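Local coordinates for uncharacterized protein (Aeromonas hydrophila J-1, PDB 6R1J) that forms part of AHL, a tripartite alpha-pore-forming toxin, as its AhlC component, at the interface of chains A and B. Numbering follows the deposited sequence. Chains: chain A/B, Uncharacterized protein.

Contacts 1 and 2 are two patches of one interface between copies of AhlC, their C-alpha centres about 24 Å apart. Helix 163-228 of chain B runs through both, giving B:Ala170, B:Leu173 and B:Gln177 to contact 1 and B:Gly185, B:Asn188, B:Gln189 and B:Gly192 to contact 2; contact 1 adds B:Lys152 from helix 81-157. Chain A answers with its C-terminal helix 244-264 in contact 1 and its N-terminal helix 5-21, with A:Gln210, in contact 2. One long helix thus meets both terminal helices of its neighbour. The relation is not an exact two-fold, and this tetrameric assembly may not be the biological one.

Contact 1: the interface of chains A and B. Residues chain A 253, 256-257, 260; chain B 152, 170, 173, 177.
B:Lys152 and A:Glu257 form a salt bridge across the chains, the side-chain amine NZ lying 2.9 Å from carboxylate OE2. The bond uses the anti lone pair of OE2, away from OE1. At the other end of the patch, B:Gln177 meets A:Thr260 at about a right angle: amide NE2 donates to hydroxyl OG1 at 2.6 Å, nearly straight (163° at H) and in the plane of the amide. Between these polar ends sits A:Thr256. Its methyl CG2 touches B:Ala170 CB at 3.8 Å, while its CB rests against the CD2 branch of B:Leu173.

The threonine hydroxyls are tied back to their own helix. With chi1 72°, A:Thr256 OG1 stands between the backbone N and carbonyl carbon and donates to A:Ala253 O at 2.7 Å on an in-plane lone pair. A:Thr260 OG1 donates to A:Thr256 O at 2.8 Å, which leaves it an acceptor for the glutamine N-H. A water binds the same A:Thr256 O at 2.8 Å and B:Gln177 OE1 at 2.8 Å, engaging the second end of the amide, which should help to fix its rotation. B:Lys152 bends at chi2 (-92°), then runs extended past A:Thr256 to the carboxylate.

The patch fastens the C-terminal helix 244-264 of chain A onto two long helices of chain B, in what may be a contact of the soluble assembly.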
# COMPACT_ATOMS: atom_id res chain seq x y z
N ALA A 253 15.34 23.83 38.31
CA ALA A 253 14.72 23.78 36.96
C ALA A 253 15.78 23.37 35.96
O ALA A 253 15.49 22.44 35.15
CB ALA A 253 14.07 25.12 36.60
N THR A 256 16.53 19.60 36.02
CA THR A 256 15.50 18.79 35.32
C THR A 256 15.80 18.75 33.82
O THR A 256 15.64 17.67 33.19
CB THR A 256 14.04 19.23 35.56
OG1 THR A 256 13.74 20.45 34.88
CG2 THR A 256 13.69 19.34 37.03
N GLU A 257 16.27 19.86 33.24
CA GLU A 257 16.51 19.93 31.76
C GLU A 257 17.76 19.11 31.46
O GLU A 257 17.75 18.36 30.47
CB GLU A 257 16.60 21.39 31.27
CG GLU A 257 15.34 22.21 31.57
CD GLU A 257 14.07 21.73 30.88
OE1 GLU A 257 14.15 20.85 30.02
OE2 GLU A 257 12.99 22.21 31.23
N THR A 260 16.76 15.64 31.45
CA THR A 260 16.00 15.41 30.20
C THR A 260 16.99 15.11 29.08
O THR A 260 16.77 14.16 28.34
CB THR A 260 15.00 16.53 29.94
OG1 THR A 260 14.16 16.56 31.09
CG2 THR A 260 14.14 16.28 28.70
N LYS B 152 5.94 21.76 35.74
CA LYS B 152 7.33 22.25 35.86
C LYS B 152 7.36 23.73 35.44
O LYS B 152 7.94 24.54 36.17
CB LYS B 152 8.27 21.35 35.03
CG LYS B 152 9.77 21.61 35.11
CD LYS B 152 10.31 22.57 34.04
CE LYS B 152 11.81 22.82 34.14
NZ LYS B 152 12.31 24.00 33.37
N ALA B 170 10.50 17.06 40.34
CA ALA B 170 11.77 16.65 39.70
C ALA B 170 11.98 15.13 39.87
O ALA B 170 12.42 14.45 38.90
CB ALA B 170 12.93 17.43 40.27
N LEU B 173 9.22 13.36 37.72
CA LEU B 173 9.56 13.61 36.31
C LEU B 173 10.59 12.56 35.87
O LEU B 173 10.35 11.92 34.85
CB LEU B 173 10.06 15.05 36.19
CG LEU B 173 10.38 15.56 34.79
CD1 LEU B 173 9.16 15.47 33.88
CD2 LEU B 173 10.89 17.00 34.88
N GLN B 177 9.76 10.06 32.80
CA GLN B 177 10.66 10.17 31.63
C GLN B 177 11.29 8.79 31.36
O GLN B 177 11.34 8.39 30.21
CB GLN B 177 11.75 11.22 31.83
CG GLN B 177 11.27 12.65 31.73
CD GLN B 177 12.42 13.60 31.95
OE1 GLN B 177 13.34 13.33 32.73
NE2 GLN B 177 12.38 14.73 31.26
O HOH W 1 14.33 15.44 34.29

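Contact 2: the interface of chains A and B. Residues chain A 3, 5, 8, 12, 210; chain B 185, 188-189, 192.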
# COMPACT_ATOMS: atom_id res chain seq x y z
N ASN A 3 19.19 0.43 21.34
CA ASN A 3 18.00 0.59 22.20
C ASN A 3 17.46 2.03 22.13
O ASN A 3 16.23 2.15 21.99
CB ASN A 3 18.27 0.21 23.66
CG ASN A 3 17.97 -1.24 24.01
OD1 ASN A 3 16.84 -1.70 23.83
ND2 ASN A 3 18.94 -1.93 24.58
N ILE A 5 16.47 5.97 20.87
CA ILE A 5 15.80 6.45 19.62
C ILE A 5 16.84 6.90 18.59
O ILE A 5 16.67 6.55 17.41
CB ILE A 5 14.72 7.52 19.89
CG1 ILE A 5 13.57 6.94 20.70
CG2 ILE A 5 14.17 8.12 18.60
CD1 ILE A 5 12.79 5.86 19.95
N GLN A 8 18.51 3.60 17.27
CA GLN A 8 17.60 2.80 16.43
C GLN A 8 17.46 3.42 15.05
O GLN A 8 17.49 2.66 14.08
CB GLN A 8 16.24 2.68 17.09
CG GLN A 8 16.24 1.69 18.25
CD GLN A 8 14.83 1.42 18.73
OE1 GLN A 8 13.92 1.29 17.91
NE2 GLN A 8 14.66 1.32 20.04
N ASN A 12 18.44 1.64 11.54
CA ASN A 12 17.36 1.44 10.55
C ASN A 12 17.73 2.17 9.25
O ASN A 12 17.51 1.59 8.18
CB ASN A 12 16.01 1.88 11.11
CG ASN A 12 15.56 0.99 12.26
OD1 ASN A 12 15.95 -0.17 12.29
ND2 ASN A 12 14.78 1.53 13.18
N GLN A 210 12.44 7.04 9.17
CA GLN A 210 13.50 6.86 10.19
C GLN A 210 14.31 8.15 10.31
O GLN A 210 14.62 8.61 11.45
CB GLN A 210 14.37 5.67 9.84
CG GLN A 210 13.60 4.36 9.82
CD GLN A 210 13.28 3.85 11.21
OE1 GLN A 210 13.96 4.21 12.17
NE2 GLN A 210 12.24 3.03 11.29
N GLY B 185 11.02 3.24 23.23
CA GLY B 185 12.11 2.42 22.69
C GLY B 185 11.58 1.05 22.28
O GLY B 185 11.94 0.57 21.22
N ASN B 188 9.12 1.48 19.27
CA ASN B 188 9.94 1.90 18.10
C ASN B 188 10.69 0.69 17.53
O ASN B 188 10.68 0.50 16.28
CB ASN B 188 10.87 3.05 18.49
CG ASN B 188 11.28 3.79 17.24
OD1 ASN B 188 10.45 4.45 16.63
ND2 ASN B 188 12.52 3.60 16.82
N GLN B 189 11.21 -0.18 18.40
CA GLN B 189 11.93 -1.41 18.00
C GLN B 189 11.02 -2.32 17.19
O GLN B 189 11.43 -2.83 16.11
CB GLN B 189 12.42 -2.15 19.25
CG GLN B 189 13.23 -3.39 18.92
CD GLN B 189 14.45 -3.01 18.13
OE1 GLN B 189 15.13 -2.03 18.42
NE2 GLN B 189 14.75 -3.80 17.10
N GLY B 192 10.06 -0.84 13.74
CA GLY B 192 11.24 -1.00 12.86
C GLY B 192 11.26 -2.38 12.23
O GLY B 192 11.49 -2.45 11.01
O HOH W 2 13.43 5.20 14.54
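A:Gln8 on helix 5-21 faces B:Gly185, B:Asn188 and B:Gln189 on helix 163-228, all four with helical backbone torsions, and B:Gly185 presents its carbonyl to the glutamine. The A:Gln8 side chain has CG anti to its carbonyl carbon and is extended beyond CG (chi2 -170°), carrying the amide across to chain B.

Both ends of that amide are engaged. NE2 donates to B:Gly185 O at 3.1 Å, almost straight at the hydrogen and in the amide plane of A:Gln8. It also donates to A:Asn3 O at 2.6 Å, although A:Asn3 is poorly ordered and this bond is less certain. At the opposite end, OE1 accepts from B:Asn188 ND2 at 2.9 Å. The donor stands above the carbonyl plane of A:Gln8, 58° out of it, so the approach is over the face of the amide. The two side chains run antiparallel alongside each other, their amide planes 41° apart. OE1 also lies near the backbone N of B:Gln189, but the N-H is directed away from it, so there is no hydrogen bond. Bonds at both OE1 and NE2 should restrain rotation of the A:Gln8 amide.

Beside this polar exchange, the tip of A:Ile5 lies against B:Asn188, CD1 reaching CB at 3.7 Å. The amide ND2 of B:Asn188 also bonds a water at 2.9 Å. That water continues to A:Gln210 OE1 at 2.6 Å, linking the asparagine to a second helix of chain A, 163-236. Within chain A, A:Asn12 ND2 donates to that same A:Gln210 OE1 at 3.0 Å, from above its carbonyl plane.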